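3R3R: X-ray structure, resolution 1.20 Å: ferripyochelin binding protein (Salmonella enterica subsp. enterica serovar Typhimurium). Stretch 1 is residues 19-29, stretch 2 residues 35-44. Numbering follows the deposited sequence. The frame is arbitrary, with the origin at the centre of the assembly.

Stretch 1 (19-29) GQRVMIDTSSV
Stretch 2 (35-44) RLADDVGIWP

The two stretches run parallel, Gly 19 beside Asp 38 (CA–CA 4.6 Å) and Asp 25 beside Pro 44 (5.3 Å), and bury 763 Å² between them. A short parallel bridge pairs Met 23 (phi/psi -100/126) with Gly 41 and Ile 24 with Ile 42 (-109/113), CA–CA 4.7 Å each. Its backbone hydrogen bonds run from Met 23 N to Val 40 O (3.0 Å), Ile 42 N to Met 23 O (2.8 Å) and Asp 25 N to Ile 42 O (3.0 Å). Upstream, Gly 19 N donates to Leu 36 O (2.8 Å) and Asp 39 N to Gln 20 O (2.9 Å).

Between its strands 35-36 and 41-42, stretch 2 makes a type II turn from Ala 37 to Val 40, with Asp 39 at 68/14; Arg 21 is also left-handed (57/37). Asp 38 (chi1 m) accepts from Gln 20 N through OD1 (2.8 Å, nearly linear). An ideal CB on Gly 19 would clash, 2.6 Å from Asp 38 OD1.

Arg 21 (m, t, m; chi4 -83°) forms a two-pronged salt bridge with Asp 39 (chi1 m), NE to OD1 and NH2 to OD2, both 2.9 Å. Water 1 accepts from Arg 21 NH2 (2.9 Å) and donates to Asp 38 OD2 (3.1 Å).

On the face of the sheet that carries Ile 24 and Ile 42 (both chi1 m), Ile 24 CG1 meets Ile 42 CG1 (4.2 Å); Leu 36 (m) CD1 adds to this apolar group, 4.1 Å from both Ile 24 CG1 and Val 22 (t) CG1. From the face that carries Met 23 (t, t, p), its CE lies over the six-membered ring of Trp 43 (m, chi2 81°), 3.6 Å from the centroid. Gly 41 leaves room here: an ideal CB would sit 3.1 Å from Trp 43 NE1 and 3.6 Å from Met 23 CE.

A type I turn, Asp 25 to Ser 28, closes the contact: Asp 25 (t) OD2 accepts from Ser 27 N (2.9 Å) and OG (2.7 Å), while buried Ser 28 (m) donates OG to Trp 43 O (2.7 Å).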

# COMPACT_ATOMS: atom_id res chain seq x y z
N GLY A 19 -3.51 -14.27 2.96
CA GLY A 19 -4.14 -15.11 1.96
C GLY A 19 -3.18 -16.05 1.26
O GLY A 19 -2.17 -16.46 1.81
N GLN A 20 -3.51 -16.41 0.02
CA GLN A 20 -2.69 -17.37 -0.71
C GLN A 20 -1.68 -16.71 -1.64
O GLN A 20 -1.94 -15.64 -2.20
CB GLN A 20 -3.58 -18.33 -1.49
CG GLN A 20 -4.52 -19.13 -0.59
CD GLN A 20 -3.76 -20.01 0.40
OE1 GLN A 20 -2.91 -20.81 0.00
NE2 GLN A 20 -4.06 -19.86 1.68
N ARG A 21 -0.54 -17.38 -1.80
CA ARG A 21 0.54 -16.93 -2.68
C ARG A 21 1.01 -15.53 -2.31
O ARG A 21 1.33 -14.71 -3.17
CB ARG A 21 0.10 -16.99 -4.15
CG ARG A 21 -0.42 -18.38 -4.59
CD ARG A 21 -0.92 -18.33 -6.02
NE ARG A 21 -2.03 -17.40 -6.13
CZ ARG A 21 -3.29 -17.70 -5.84
NH1 ARG A 21 -3.62 -18.94 -5.45
NH2 ARG A 21 -4.22 -16.77 -5.97
N VAL A 22 1.05 -15.24 -1.01
CA VAL A 22 1.53 -13.94 -0.54
C VAL A 22 3.03 -14.01 -0.31
O VAL A 22 3.52 -14.96 0.32
CB VAL A 22 0.80 -13.53 0.76
CG1 VAL A 22 1.38 -12.23 1.33
CG2 VAL A 22 -0.67 -13.34 0.49
N MET A 23 3.76 -13.03 -0.83
CA MET A 23 5.18 -12.91 -0.49
C MET A 23 5.36 -11.83 0.57
O MET A 23 4.89 -10.71 0.40
CB MET A 23 6.00 -12.50 -1.72
CG MET A 23 7.49 -12.36 -1.41
SD MET A 23 8.43 -11.72 -2.82
CE MET A 23 7.80 -10.04 -2.91
N ILE A 24 6.01 -12.17 1.67
CA ILE A 24 6.44 -11.16 2.63
C ILE A 24 7.93 -11.31 2.82
O ILE A 24 8.40 -12.30 3.38
CB ILE A 24 5.73 -11.26 3.99
CG1 ILE A 24 4.21 -11.27 3.80
CG2 ILE A 24 6.14 -10.08 4.88
CD1 ILE A 24 3.48 -12.33 4.65
N ASP A 25 8.70 -10.34 2.34
CA ASP A 25 10.14 -10.49 2.40
C ASP A 25 10.60 -10.71 3.83
O ASP A 25 10.09 -10.08 4.76
CB ASP A 25 10.85 -9.25 1.87
CG ASP A 25 12.29 -9.55 1.54
OD1 ASP A 25 12.50 -10.16 0.46
OD2 ASP A 25 13.20 -9.26 2.35
N THR A 26 11.60 -11.55 4.02
CA THR A 26 12.10 -11.83 5.35
C THR A 26 12.65 -10.59 6.04
O THR A 26 12.76 -10.56 7.23
CB THR A 26 13.20 -12.91 5.33
OG1 THR A 26 14.29 -12.47 4.51
CG2 THR A 26 12.65 -14.21 4.80
N SER A 27 13.03 -9.58 5.26
CA SER A 27 13.62 -8.36 5.83
C SER A 27 12.57 -7.32 6.20
O SER A 27 12.89 -6.26 6.72
CB SER A 27 14.63 -7.74 4.85
OG SER A 27 13.96 -7.14 3.75
N SER A 28 11.31 -7.63 5.93
CA SER A 28 10.23 -6.71 6.19
C SER A 28 9.57 -6.98 7.54
O SER A 28 9.85 -8.00 8.17
CB SER A 28 9.27 -6.69 5.02
OG SER A 28 9.99 -6.13 3.92
N VAL A 29 8.75 -6.05 7.99
CA VAL A 29 8.22 -6.09 9.34
C VAL A 29 6.73 -5.79 9.23
O VAL A 29 6.34 -4.69 8.79
CB VAL A 29 8.92 -5.05 10.25
CG1 VAL A 29 8.29 -5.04 11.64
CG2 VAL A 29 10.44 -5.31 10.32
N ARG A 35 -4.08 -7.18 7.03
CA ARG A 35 -4.85 -8.18 6.30
C ARG A 35 -4.36 -8.15 4.85
O ARG A 35 -4.57 -7.18 4.14
CB ARG A 35 -6.34 -7.81 6.39
CG ARG A 35 -6.80 -7.52 7.83
CD ARG A 35 -8.13 -6.81 7.91
NE ARG A 35 -8.41 -6.33 9.26
CZ ARG A 35 -9.50 -5.64 9.59
NH1 ARG A 35 -10.41 -5.36 8.67
NH2 ARG A 35 -9.68 -5.23 10.85
N LEU A 36 -3.67 -9.21 4.43
CA LEU A 36 -3.06 -9.25 3.10
C LEU A 36 -3.81 -10.28 2.28
O LEU A 36 -3.81 -11.48 2.59
CB LEU A 36 -1.59 -9.64 3.19
CG LEU A 36 -0.74 -8.73 4.07
CD1 LEU A 36 0.70 -9.18 4.02
CD2 LEU A 36 -0.87 -7.25 3.65
N ALA A 37 -4.47 -9.81 1.23
CA ALA A 37 -5.23 -10.66 0.34
C ALA A 37 -4.32 -11.48 -0.59
O ALA A 37 -3.10 -11.32 -0.59
CB ALA A 37 -6.22 -9.84 -0.44
N ASP A 38 -4.92 -12.39 -1.34
CA ASP A 38 -4.18 -13.25 -2.26
C ASP A 38 -3.26 -12.46 -3.18
O ASP A 38 -3.62 -11.39 -3.67
CB ASP A 38 -5.15 -14.01 -3.17
CG ASP A 38 -6.02 -15.01 -2.44
OD1 ASP A 38 -5.77 -15.34 -1.26
OD2 ASP A 38 -6.96 -15.50 -3.10
N ASP A 39 -2.08 -13.02 -3.43
CA ASP A 39 -1.16 -12.50 -4.44
C ASP A 39 -0.55 -11.14 -4.11
O ASP A 39 0.02 -10.50 -4.98
CB ASP A 39 -1.82 -12.46 -5.83
CG ASP A 39 -2.07 -13.85 -6.39
OD1 ASP A 39 -1.12 -14.66 -6.48
OD2 ASP A 39 -3.23 -14.14 -6.73
N VAL A 40 -0.67 -10.71 -2.85
CA VAL A 40 0.03 -9.51 -2.39
C VAL A 40 1.53 -9.80 -2.30
O VAL A 40 1.94 -10.89 -1.90
CB VAL A 40 -0.53 -9.05 -1.03
CG1 VAL A 40 0.40 -8.06 -0.33
CG2 VAL A 40 -1.89 -8.40 -1.21
N GLY A 41 2.34 -8.82 -2.71
CA GLY A 41 3.78 -8.92 -2.54
C GLY A 41 4.29 -7.78 -1.70
O GLY A 41 4.09 -6.61 -2.06
N ILE A 42 4.96 -8.12 -0.60
CA ILE A 42 5.61 -7.14 0.28
C ILE A 42 7.11 -7.31 0.08
O ILE A 42 7.69 -8.35 0.40
CB ILE A 42 5.24 -7.37 1.76
CG1 ILE A 42 3.72 -7.52 1.96
CG2 ILE A 42 5.88 -6.29 2.64
CD1 ILE A 42 2.91 -6.37 1.45
N TRP A 43 7.72 -6.28 -0.50
CA TRP A 43 9.10 -6.32 -0.97
C TRP A 43 10.08 -5.98 0.18
O TRP A 43 9.64 -5.73 1.30
CB TRP A 43 9.18 -5.40 -2.22
CG TRP A 43 8.41 -6.05 -3.33
CD1 TRP A 43 7.04 -6.03 -3.53
CD2 TRP A 43 8.94 -6.95 -4.31
NE1 TRP A 43 6.71 -6.83 -4.60
CE2 TRP A 43 7.86 -7.41 -5.10
CE3 TRP A 43 10.23 -7.39 -4.61
CZ2 TRP A 43 8.03 -8.29 -6.17
CZ3 TRP A 43 10.41 -8.26 -5.67
CH2 TRP A 43 9.31 -8.71 -6.43
N PRO A 44 11.40 -6.01 -0.08
CA PRO A 44 12.34 -5.83 1.04
C PRO A 44 12.25 -4.50 1.79
O PRO A 44 11.94 -3.44 1.23
CB PRO A 44 13.71 -5.97 0.37
CG PRO A 44 13.45 -6.91 -0.81
CD PRO A 44 12.08 -6.48 -1.30
O HOH W 1 -6.53 -18.04 -4.88